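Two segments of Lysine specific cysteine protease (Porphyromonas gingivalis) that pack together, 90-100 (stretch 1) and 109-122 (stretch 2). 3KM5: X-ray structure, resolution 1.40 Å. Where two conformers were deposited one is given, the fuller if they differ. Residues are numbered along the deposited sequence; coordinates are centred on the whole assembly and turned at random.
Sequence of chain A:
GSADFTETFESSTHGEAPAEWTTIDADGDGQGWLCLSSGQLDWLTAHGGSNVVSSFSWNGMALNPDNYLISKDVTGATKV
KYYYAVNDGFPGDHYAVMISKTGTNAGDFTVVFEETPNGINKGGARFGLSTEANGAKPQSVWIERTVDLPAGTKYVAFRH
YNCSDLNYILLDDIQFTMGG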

# COMPACT_ATOMS: atom_id res chain seq x y z
N PHE A 90 6.75 -8.55 12.20
CA PHE A 90 6.88 -7.13 12.53
C PHE A 90 5.70 -6.41 11.89
O PHE A 90 5.87 -5.67 10.90
CB PHE A 90 8.16 -6.57 11.96
CG PHE A 90 9.41 -7.31 12.37
CD1 PHE A 90 10.08 -6.93 13.53
CD2 PHE A 90 9.92 -8.35 11.59
CE1 PHE A 90 11.22 -7.61 13.93
CE2 PHE A 90 11.07 -9.02 11.99
CZ PHE A 90 11.72 -8.64 13.16
N PRO A 91 4.50 -6.62 12.41
CA PRO A 91 3.31 -6.35 11.60
C PRO A 91 2.79 -4.92 11.54
O PRO A 91 2.04 -4.58 10.62
CB PRO A 91 2.24 -7.26 12.22
CG PRO A 91 2.69 -7.40 13.65
CD PRO A 91 4.17 -7.43 13.60
N GLY A 92 3.14 -4.11 12.51
CA GLY A 92 2.47 -2.85 12.77
C GLY A 92 2.73 -1.69 11.86
O GLY A 92 2.91 -0.57 12.31
N ASP A 93 2.60 -1.94 10.56
CA ASP A 93 2.80 -0.92 9.56
C ASP A 93 1.49 -0.14 9.33
O ASP A 93 0.70 -0.38 8.43
CB ASP A 93 3.39 -1.56 8.33
CG ASP A 93 4.89 -1.60 8.40
OD1 ASP A 93 5.52 -0.55 8.24
OD2 ASP A 93 5.44 -2.70 8.63
N HIS A 94 1.27 0.79 10.25
CA HIS A 94 0.09 1.62 10.32
C HIS A 94 -0.20 2.33 9.00
O HIS A 94 0.73 2.89 8.37
CB HIS A 94 0.27 2.66 11.47
CG HIS A 94 -0.95 3.48 11.73
ND1 HIS A 94 -1.92 3.10 12.62
CD2 HIS A 94 -1.37 4.65 11.19
CE1 HIS A 94 -2.89 3.99 12.62
NE2 HIS A 94 -2.59 4.94 11.76
N TYR A 95 -1.47 2.34 8.62
CA TYR A 95 -1.86 3.06 7.42
C TYR A 95 -3.27 3.60 7.53
O TYR A 95 -4.09 3.12 8.32
CB TYR A 95 -1.68 2.17 6.17
CG TYR A 95 -2.76 1.15 6.07
CD1 TYR A 95 -3.87 1.37 5.25
CD2 TYR A 95 -2.74 -0.01 6.83
CE1 TYR A 95 -4.92 0.49 5.22
CE2 TYR A 95 -3.79 -0.93 6.77
CZ TYR A 95 -4.89 -0.67 5.93
OH TYR A 95 -6.01 -1.52 5.85
N ALA A 96 -3.54 4.61 6.72
CA ALA A 96 -4.86 5.18 6.57
C ALA A 96 -5.35 5.08 5.14
O ALA A 96 -4.58 5.17 4.24
CB ALA A 96 -4.87 6.66 7.01
N VAL A 97 -6.66 5.02 4.96
CA VAL A 97 -7.33 5.27 3.69
C VAL A 97 -7.94 6.67 3.87
O VAL A 97 -8.58 6.97 4.91
CB VAL A 97 -8.44 4.23 3.39
CG1 VAL A 97 -9.20 4.53 2.11
CG2 VAL A 97 -7.85 2.82 3.34
N MET A 98 -7.69 7.56 2.90
CA MET A 98 -8.16 8.92 2.94
C MET A 98 -8.88 9.28 1.68
O MET A 98 -8.70 8.65 0.64
CB MET A 98 -6.97 9.86 3.11
CG MET A 98 -6.01 9.40 4.22
SD MET A 98 -4.68 10.58 4.49
CE MET A 98 -5.51 11.90 5.33
N ILE A 99 -9.70 10.33 1.76
CA ILE A 99 -10.34 10.84 0.57
C ILE A 99 -10.15 12.35 0.41
O ILE A 99 -10.08 13.10 1.41
CB ILE A 99 -11.86 10.49 0.53
CG1 ILE A 99 -12.65 11.28 1.60
CG2 ILE A 99 -12.07 8.95 0.60
CD1 ILE A 99 -13.27 12.65 1.12
N SER A 100 -10.10 12.76 -0.85
CA SER A 100 -10.18 14.18 -1.20
C SER A 100 -11.37 14.37 -2.11
O SER A 100 -11.73 13.47 -2.89
CB SER A 100 -8.91 14.60 -1.94
OG SER A 100 -9.11 15.87 -2.58
N PHE A 109 -6.78 15.82 1.71
CA PHE A 109 -7.27 14.52 2.17
C PHE A 109 -7.70 14.52 3.65
O PHE A 109 -7.16 15.22 4.52
CB PHE A 109 -6.18 13.47 1.95
CG PHE A 109 -5.95 13.16 0.51
CD1 PHE A 109 -6.70 12.22 -0.12
CD2 PHE A 109 -5.05 13.91 -0.24
CE1 PHE A 109 -6.55 11.97 -1.49
CE2 PHE A 109 -4.87 13.65 -1.58
CZ PHE A 109 -5.65 12.70 -2.21
N THR A 110 -8.71 13.72 3.90
CA THR A 110 -9.15 13.43 5.27
C THR A 110 -9.30 11.92 5.46
O THR A 110 -9.68 11.16 4.53
CB THR A 110 -10.45 14.17 5.63
OG1 THR A 110 -11.51 13.69 4.81
CG2 THR A 110 -10.28 15.69 5.46
N VAL A 111 -8.95 11.47 6.66
CA VAL A 111 -8.93 10.03 6.98
C VAL A 111 -10.36 9.53 7.05
O VAL A 111 -11.22 10.17 7.68
CB VAL A 111 -8.25 9.77 8.35
CG1 VAL A 111 -8.30 8.30 8.72
CG2 VAL A 111 -6.80 10.21 8.36
N VAL A 112 -10.65 8.42 6.37
CA VAL A 112 -11.92 7.75 6.49
C VAL A 112 -11.79 6.37 7.16
O VAL A 112 -12.80 5.80 7.56
CB VAL A 112 -12.64 7.59 5.12
CG1 VAL A 112 -12.93 8.95 4.52
CG2 VAL A 112 -11.89 6.75 4.13
N PHE A 113 -10.58 5.81 7.23
CA PHE A 113 -10.31 4.53 7.89
C PHE A 113 -8.84 4.48 8.22
O PHE A 113 -8.05 4.90 7.40
CB PHE A 113 -10.66 3.33 6.98
CG PHE A 113 -10.13 2.02 7.51
CD1 PHE A 113 -10.61 1.51 8.70
CD2 PHE A 113 -9.08 1.36 6.87
CE1 PHE A 113 -10.05 0.34 9.25
CE2 PHE A 113 -8.58 0.17 7.38
CZ PHE A 113 -9.06 -0.33 8.56
N GLU A 114 -8.45 3.97 9.39
CA GLU A 114 -7.03 3.67 9.59
C GLU A 114 -6.88 2.60 10.65
O GLU A 114 -7.79 2.39 11.45
CB GLU A 114 -6.17 4.92 9.87
CG GLU A 114 -6.47 5.65 11.12
CD GLU A 114 -5.63 6.93 11.32
OE1 GLU A 114 -6.21 7.91 11.80
OE2 GLU A 114 -4.40 6.95 11.06
N GLU A 115 -5.75 1.89 10.61
CA GLU A 115 -5.50 0.79 11.50
C GLU A 115 -4.02 0.46 11.57
O GLU A 115 -3.22 0.94 10.78
CB GLU A 115 -6.28 -0.47 11.09
CG GLU A 115 -5.75 -1.09 9.83
CD GLU A 115 -6.44 -2.39 9.45
OE1 GLU A 115 -6.99 -3.06 10.34
OE2 GLU A 115 -6.50 -2.70 8.25
N THR A 116 -3.69 -0.30 12.61
CA THR A 116 -2.37 -0.83 12.78
C THR A 116 -2.52 -2.34 12.63
O THR A 116 -3.14 -2.98 13.49
CB THR A 116 -1.83 -0.51 14.17
OG1 THR A 116 -1.87 0.89 14.41
CG2 THR A 116 -0.38 -0.93 14.29
N PRO A 117 -2.00 -2.92 11.54
CA PRO A 117 -2.10 -4.36 11.33
C PRO A 117 -1.58 -5.19 12.48
O PRO A 117 -0.61 -4.82 13.14
CB PRO A 117 -1.26 -4.58 10.07
CG PRO A 117 -1.40 -3.29 9.34
CD PRO A 117 -1.37 -2.25 10.39
N ASN A 118 -2.26 -6.32 12.68
CA ASN A 118 -1.85 -7.32 13.65
C ASN A 118 -0.99 -8.39 13.02
O ASN A 118 -0.96 -8.59 11.79
CB ASN A 118 -3.11 -7.95 14.26
CG ASN A 118 -3.85 -7.01 15.14
OD1 ASN A 118 -3.26 -6.29 15.94
ND2 ASN A 118 -5.18 -7.00 15.02
N GLY A 119 -0.25 -9.10 13.87
CA GLY A 119 0.45 -10.28 13.42
C GLY A 119 0.88 -11.10 14.60
O GLY A 119 0.59 -10.75 15.76
N ILE A 120 1.60 -12.17 14.31
CA ILE A 120 2.27 -12.94 15.34
C ILE A 120 3.05 -11.98 16.26
O ILE A 120 3.05 -12.15 17.48
CB ILE A 120 3.20 -14.04 14.72
N ASN A 121 3.68 -10.96 15.67
CA ASN A 121 4.40 -9.94 16.43
C ASN A 121 5.56 -10.65 17.11
O ASN A 121 5.78 -10.55 18.31
CB ASN A 121 3.48 -9.26 17.46
N LYS A 122 6.31 -11.35 16.27
CA LYS A 122 7.04 -12.53 16.66
C LYS A 122 8.52 -12.51 16.30
O LYS A 122 9.24 -13.43 16.68
CB LYS A 122 6.39 -13.70 15.96
CG LYS A 122 6.65 -13.70 14.46
O HOH W 1 -11.07 15.74 2.22

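The backbone hydrogen bonds define the contact as an antiparallel pairing interrupted by one bulge. Tyr95 and Glu115 exchange a reciprocal pair, Tyr95 N to Glu115 O and Glu115 N to Tyr95 O, each 3.1 Å with angles at hydrogen of 163° and 160°. A second pair joins Ile99 and Thr110: Ile99 N to Thr110 O and Thr110 N to Ile99 O are both 2.9 Å at 159°. Between them, Val97 N donates to Phe113 O at 2.8 Å, while Val97 O accepts from two successive amides, Val112 N at 2.9 Å (165°) and Phe113 N at 3.3 Å (151°). This shared acceptor marks the bulge: Val97 is paired with Phe113, but the next residue, Met98, is paired with Val111, so Val112 is the extra residue. The strand axes agree with a bend here, since strand 95-100 runs at 173° to strand 113-115 but at 140° to strand 109-111.

CA-H...O contacts supplement these bonds where the chains come close. Met98 CA lies 3.1 Å from Thr110 O, and Ala96 CA 3.3 Å from Phe113 O, with angles at hydrogen of 122° and 128°; Phe109 CA to Ile99 O, 3.2 Å, is straighter at 148°.

The direct side-chain hydrogen bonds between the stretches lie near one end. The His94 ring uses both nitrogens in its own plane: NE2 donates to Glu114 OE2 at 2.8 Å (168°), and ND1 is hydrogen-bonded to Thr116 OG1 at 2.8 Å (173°). Glu115 O, although 3.1 Å from His94 ND1, lies over the ring face and has a poor angle for a hydrogen bond. Among the side chains of Tyr95, Val97, Phe113 and Glu115, which share a face of the sheet, Tyr95 OH donates to Glu115 OE2 at 2.7 Å.

Apolar packing follows the alternation of the strands. Beside Ala96, the Met98 methyl CE lies 3.7 Å from Val111 CG2 and 3.8 Å from Phe109 CB. Ser100 CB sits over the Phe109 ring, 3.7 Å from the centroid and 17° off the normal, a CH-pi contact. Elsewhere, Val97 CG2 meets the edge of the Phe113 ring at CD2, 4.0 Å away, and Ile99 CG1 approaches Val112 CG1 to 3.7 Å.

Beyond the strands, two prolines fill the loop contact. Pro91 O touches Pro117 CB at 3.3 Å, and Pro91 CG lies 3.4 Å from Gly119 N. A CB on Gly119 would fall 2.7 Å from Pro91 CB, a clash, so the close approach depends on glycine's missing side chain.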